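Local coordinates for protein nicotinate-nucleotide--dimethylbenzimidazole phosphoribosyltransferase (Thermus thermophilus HB8, PDB 1WX1) that probably catalyses the transfer of phosphoribose from nicotinate mononucleotide to 5,6-dimethylbenzimidazole, giving alpha-ribazole 5'-phosphate for cobalamin biosynthesis, at residues G62-P67 with M163-T168. Residues are numbered along the deposited sequence; the frame is centred on the assembly and turned at random.
Sequences GVSAYP and MGIGNT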
loop_
_atom_site.group_PDB
_atom_site.type_symbol
_atom_site.label_atom_id
_atom_site.label_comp_id
_atom_site.label_asym_id
_atom_site.label_seq_id
_atom_site.Cartn_x
_atom_site.Cartn_y
_atom_site.Cartn_z
ATOM N N GLY A 62 23.922 21.624 -14.461
ATOM C CA GLY A 62 24.479 20.641 -13.547
ATOM C C GLY A 62 23.546 20.308 -12.396
ATOM O O GLY A 62 23.968 20.255 -11.238
ATOM N N VAL A 63 22.278 20.069 -12.713
ATOM C CA VAL A 63 21.286 19.759 -11.691
ATOM C C VAL A 63 21.003 18.266 -11.556
ATOM O O VAL A 63 20.162 17.865 -10.752
ATOM C CB VAL A 63 19.959 20.492 -11.974
ATOM C CG1 VAL A 63 20.197 21.991 -11.996
ATOM C CG2 VAL A 63 19.372 20.026 -13.308
ATOM N N SER A 64 21.702 17.450 -12.339
ATOM C CA SER A 64 21.521 16.005 -12.296
ATOM C C SER A 64 22.837 15.252 -12.467
ATOM O O SER A 64 23.703 15.663 -13.241
ATOM C CB SER A 64 20.547 15.564 -13.391
ATOM O OG SER A 64 20.404 14.155 -13.397
ATOM N N ALA A 65 22.972 14.138 -11.752
ATOM C CA ALA A 65 24.174 13.310 -11.827
ATOM C C ALA A 65 24.138 12.420 -13.065
ATOM O O ALA A 65 25.164 11.888 -13.491
ATOM C CB ALA A 65 24.294 12.447 -10.575
ATOM N N TYR A 66 22.953 12.262 -13.643
ATOM C CA TYR A 66 22.787 11.428 -14.826
ATOM C C TYR A 66 22.833 12.227 -16.123
ATOM O O TYR A 66 22.306 13.332 -16.196
ATOM C CB TYR A 66 21.452 10.685 -14.749
ATOM C CG TYR A 66 21.386 9.660 -13.647
ATOM C CD1 TYR A 66 22.019 8.424 -13.782
ATOM C CD2 TYR A 66 20.705 9.928 -12.461
ATOM C CE1 TYR A 66 21.972 7.476 -12.761
ATOM C CE2 TYR A 66 20.653 8.989 -11.433
ATOM C CZ TYR A 66 21.290 7.766 -11.590
ATOM O OH TYR A 66 21.241 6.833 -10.580
ATOM N N PRO A 67 23.472 11.671 -17.164
ATOM C CA PRO A 67 23.569 12.346 -18.460
ATOM C C PRO A 67 22.198 12.357 -19.139
ATOM O O PRO A 67 21.395 11.447 -18.943
ATOM C CB PRO A 67 24.591 11.501 -19.212
ATOM C CG PRO A 67 24.343 10.124 -18.666
ATOM C CD PRO A 67 24.205 10.392 -17.185
ATOM N N MET A 163 9.314 10.846 -17.119
ATOM C CA MET A 163 10.663 10.381 -17.403
ATOM C C MET A 163 11.350 11.535 -18.105
ATOM O O MET A 163 10.977 11.916 -19.215
ATOM C CB MET A 163 10.673 9.136 -18.289
ATOM C CG MET A 163 12.087 8.565 -18.530
ATOM S SD MET A 163 13.004 8.097 -17.011
ATOM C CE MET A 163 14.529 9.064 -17.186
ATOM N N GLY A 164 12.340 12.110 -17.436
ATOM C CA GLY A 164 13.064 13.222 -18.016
ATOM C C GLY A 164 14.172 13.672 -17.088
ATOM O O GLY A 164 13.904 14.188 -16.009
ATOM N N ILE A 165 15.417 13.464 -17.502
ATOM C CA ILE A 165 16.557 13.870 -16.689
ATOM C C ILE A 165 16.486 15.378 -16.481
ATOM O O ILE A 165 16.343 16.136 -17.437
ATOM C CB ILE A 165 17.895 13.497 -17.377
ATOM C CG1 ILE A 165 18.008 11.973 -17.504
ATOM C CG2 ILE A 165 19.068 14.052 -16.581
ATOM C CD1 ILE A 165 17.876 11.231 -16.187
ATOM N N GLY A 166 16.562 15.795 -15.222
ATOM C CA GLY A 166 16.492 17.206 -14.892
ATOM C C GLY A 166 15.077 17.719 -14.693
ATOM O O GLY A 166 14.880 18.907 -14.443
ATOM N N ASN A 167 14.079 16.843 -14.767
ATOM C CA ASN A 167 12.717 17.336 -14.625
ATOM C C ASN A 167 12.282 17.735 -13.211
ATOM O O ASN A 167 11.246 18.373 -13.045
ATOM C CB ASN A 167 11.718 16.356 -15.265
ATOM C CG ASN A 167 11.452 15.130 -14.425
ATOM O OD1 ASN A 167 12.058 14.919 -13.379
ATOM N ND2 ASN A 167 10.522 14.304 -14.890
ATOM N N THR A 168 13.067 17.396 -12.190
ATOM C CA THR A 168 12.684 17.801 -10.841
ATOM C C THR A 168 12.943 19.304 -10.696
ATOM O O THR A 168 12.329 19.973 -9.872
ATOM C CB THR A 168 13.457 17.018 -9.751
ATOM O OG1 THR A 168 14.846 17.349 -9.808
ATOM C CG2 THR A 168 13.289 15.521 -9.962
HETATM O O HOH W 1 16.912 18.391 -11.526
#
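Ile-165 packs against Ser-64, Tyr-66 and Pro-67, and most of the contact is van der Waals. Its CG2, anti to the backbone N, lies 3.3 Å from the carbonyl O of Tyr-66 and 3.5 Å from Ser-64 OG. The other branch packs on the same loop: Ile-165 CG1 meets Pro-67 O, and Ile-165 CD1 touches Tyr-66 CB at 3.9 Å. The phenol ring of Tyr-66 leads away, and Tyr-66 packs on Pro-19 of the second subunit. Val-63 CG2 sits 4.3 Å from Gly-166 CA; at this glycine's backbone angles a CB would collide with Ile-165 O.

No direct hydrogen bond joins the segments. Within 62-67, Ser-64 OG (chi1 178°) accepts from Tyr-66 N at 3.2 Å, forming an ST turn. An alanine here would probably leave Tyr-66 N without this acceptor and Ile-165 CG2 without its hydroxyl neighbour, with less to hold the turn. One water is 2.9 Å from Thr-168 OG1 and donates a weak bond to Val-63 O.

In 163-168, a type II turn from Gly-164 to Asn-167 leads from strand 157-163 into helix 167-179, with Gly-166 as N-cap. The contact joins this turn to the loop before helix 70-79; the side chains of Ile-165 and Glu-304, the predicted proton acceptor, are about 9 Å apart. An aliphatic side chain meets mostly oxygens, and the water bridge is weak, so the pairing depends on shape more than on polar bonds.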